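Local coordinates for protein ChiX (Serratia marcescens, PDB 5OPZ) that is a zinc-dependent L-Ala D-Glu endopeptidase that cleaves peptidoglycan and is required for chitinase secretion, at residues R23-P27 against D28-V32. Residues are numbered along the deposited sequence; the frame is centred on the assembly and turned at random. Where two conformers were deposited one is given.
Sequences RGVHP and DLVRV
His26 ND1 accepts the backbone N-H of Asp28 at 3.0 Å, a side-chain N-cap on helix 27-39. CG, anti to the backbone N (chi1 -167°), carries the ring to the helix's N-terminal end, where its rotation turns ND1 toward the donor, which sits at the imidazole edge, close to its plane. In one of its two conformers, Pro27 places CD over one ring face, offset toward the rim. The Asp28 carboxylate runs alongside the imidazole with its plane turned 58° from it, OD2 standing 3.6 Å from His26 CE1 and hydrogen-bonded to Tyr135 OH. Tyr135 also meets the His26 ring edge-to-face, while His76 packs against that ring with planes at about 35°. In one of two conformers, Arg31, bent at chi2 and chi3, brings NH2 to Asp28 OD1 in a 3.0 Å salt bridge that arrives from above the carboxylate plane. The first helical turn closes through Val30 N to His26 O and Arg31 N to Pro27 O. Val25, in the preceding loop, packs CG1 on Leu29 CD2 at 4.0 Å and CB on Val30 CG2 at 3.8 Å; Val25 and Leu29 both reach Val78 of strand 77-82. Because ND1 accepts the Asp28 N-H, a neutral His26 would probably carry its proton on NE2.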
ATOM      1  N   ARG A  23      -5.124  10.224   2.269  1.00 10.30           N
ATOM      2  CA  ARG A  23      -5.582  11.136   3.295  1.00 12.36           C
ATOM      3  C   ARG A  23      -6.027  10.347   4.545  1.00 13.12           C
ATOM      4  O   ARG A  23      -6.739   9.335   4.458  1.00 13.76           O
ATOM      5  CB  ARG A  23      -6.695  12.041   2.780  1.00 14.08           C
ATOM      6  CG  ARG A  23      -6.254  13.045   1.736  1.00 16.21           C
ATOM      7  CD  ARG A  23      -7.513  13.803   1.316  1.00 17.56           C
ATOM      8  NE  ARG A  23      -7.288  14.740   0.215  1.00 23.30           N
ATOM      9  CZ  ARG A  23      -7.038  16.040   0.364  1.00 27.17           C
ATOM     10  NH1 ARG A  23      -6.989  16.607   1.572  1.00 25.47           N
ATOM     11  NH2 ARG A  23      -6.850  16.794  -0.723  1.00 35.89           N
ATOM     12  N   GLY A  24      -5.561  10.814   5.703  1.00 14.25           N
ATOM     13  CA  GLY A  24      -5.771  10.132   6.962  1.00 12.61           C
ATOM     14  C   GLY A  24      -4.805   9.014   7.321  1.00 10.53           C
ATOM     15  O   GLY A  24      -4.826   8.521   8.434  1.00 13.97           O
ATOM     16  N   VAL A  25      -3.940   8.613   6.408  1.00  8.09           N
ATOM     17  CA  VAL A  25      -2.903   7.630   6.682  1.00  8.04           C
ATOM     18  C   VAL A  25      -1.814   8.344   7.506  1.00  8.22           C
ATOM     19  O   VAL A  25      -1.524   9.546   7.331  1.00  8.97           O
ATOM     20  CB  VAL A  25      -2.426   7.009   5.341  1.00  7.65           C
ATOM     21  CG1 VAL A  25      -1.242   6.118   5.511  1.00  6.27           C
ATOM     22  CG2 VAL A  25      -3.587   6.236   4.760  1.00  8.20           C
ATOM     23  N   HIS A  26      -1.135   7.577   8.343  1.00  7.70           N
ATOM     24  CA  HIS A  26      -0.028   8.098   9.161  1.00  7.60           C
ATOM     25  C   HIS A  26       0.958   8.861   8.290  1.00  7.44           C
ATOM     26  O   HIS A  26       1.391   8.303   7.276  1.00  7.14           O
ATOM     27  CB  HIS A  26       0.695   6.956   9.860  1.00  7.83           C
ATOM     28  CG  HIS A  26       1.626   7.401  10.940  1.00  8.08           C
ATOM     29  ND1 HIS A  26       2.832   8.012  10.669  1.00  9.45           N
ATOM     30  CD2 HIS A  26       1.501   7.402  12.284  1.00  8.22           C
ATOM     31  CE1 HIS A  26       3.410   8.364  11.803  1.00 10.10           C
ATOM     32  NE2 HIS A  26       2.629   7.979  12.797  1.00 10.79           N
ATOM     33  N   PRO A  27       1.322  10.108   8.653  0.70  8.30           N
ATOM     34  CA  PRO A  27       2.232  10.874   7.806  0.70  8.85           C
ATOM     35  C   PRO A  27       3.526  10.173   7.414  0.70  7.31           C
ATOM     36  O   PRO A  27       4.057  10.466   6.353  0.70  7.87           O
ATOM     37  CB  PRO A  27       2.468  12.154   8.618  0.70 10.52           C
ATOM     38  CG  PRO A  27       1.266  12.284   9.499  0.70 10.45           C
ATOM     39  CD  PRO A  27       0.841  10.886   9.815  0.70  9.26           C
ATOM     40  N   ASP A  28       4.093   9.332   8.266  1.00  7.69           N
ATOM     41  CA  ASP A  28       5.330   8.660   7.953  1.00  7.12           C
ATOM     42  C   ASP A  28       5.138   7.613   6.851  1.00  6.84           C
ATOM     43  O   ASP A  28       5.998   7.484   5.957  1.00  8.08           O
ATOM     44  CB  ASP A  28       6.000   8.058   9.171  1.00  7.45           C
ATOM     45  CG  ASP A  28       6.526   9.125  10.130  1.00  8.64           C
ATOM     46  OD1 ASP A  28       6.573  10.338   9.766  1.00 12.86           O
ATOM     47  OD2 ASP A  28       6.900   8.703  11.237  1.00  9.34           O
ATOM     48  N   LEU A  29       4.003   6.898   6.880  1.00  6.04           N
ATOM     49  CA  LEU A  29       3.726   5.968   5.781  1.00  5.18           C
ATOM     50  C   LEU A  29       3.415   6.737   4.496  1.00  5.52           C
ATOM     51  O   LEU A  29       3.806   6.341   3.419  1.00  6.43           O
ATOM     52  CB  LEU A  29       2.605   5.017   6.199  1.00  5.48           C
ATOM     53  CG  LEU A  29       2.283   3.937   5.155  1.00  5.89           C
ATOM     54  CD1 LEU A  29       3.452   3.088   4.776  1.00  6.46           C
ATOM     55  CD2 LEU A  29       1.192   3.013   5.710  1.00  6.81           C
ATOM     56  N   VAL A  30       2.702   7.852   4.618  1.00  6.44           N
ATOM     57  CA  VAL A  30       2.458   8.669   3.451  1.00  6.16           C
ATOM     58  C   VAL A  30       3.772   9.096   2.794  1.00  6.29           C
ATOM     59  O   VAL A  30       3.910   9.057   1.571  1.00  6.65           O
ATOM     60  CB  VAL A  30       1.631   9.917   3.790  1.00  7.19           C
ATOM     61  CG1 VAL A  30       1.506  10.858   2.583  1.00  8.54           C
ATOM     62  CG2 VAL A  30       0.256   9.501   4.276  1.00  8.57           C
ATOM     63  N   ARG A  31       4.725   9.511   3.622  0.71  6.56           N
ATOM     64  CA  ARG A  31       5.994   9.987   3.069  0.71  8.15           C
ATOM     65  C   ARG A  31       6.694   8.867   2.272  0.71  7.08           C
ATOM     66  O   ARG A  31       7.156   9.085   1.135  0.71  6.96           O
ATOM     67  CB  ARG A  31       6.844  10.495   4.208  0.71 10.79           C
ATOM     68  CG  ARG A  31       8.120  11.174   3.777  0.71 13.43           C
ATOM     69  CD  ARG A  31       8.410  12.334   4.736  0.71 16.16           C
ATOM     70  NE  ARG A  31       8.319  11.885   6.127  0.71 17.58           N
ATOM     71  CZ  ARG A  31       9.259  11.206   6.783  0.71 20.33           C
ATOM     72  NH1 ARG A  31      10.435  10.883   6.218  0.71 20.59           N
ATOM     73  NH2 ARG A  31       9.019  10.858   8.042  0.71 21.93           N
ATOM     74  N   VAL A  32       6.660   7.655   2.813  1.00  5.91           N
ATOM     75  CA  VAL A  32       7.276   6.531   2.153  1.00  6.08           C
ATOM     76  C   VAL A  32       6.585   6.178   0.828  1.00  5.44           C
ATOM     77  O   VAL A  32       7.235   5.987  -0.224  1.00  6.11           O
ATOM     78  CB  VAL A  32       7.316   5.293   3.063  1.00  6.66           C
ATOM     79  CG1 VAL A  32       7.704   4.049   2.291  1.00  7.00           C
ATOM     80  CG2 VAL A  32       8.270   5.540   4.243  1.00  7.77           C
TER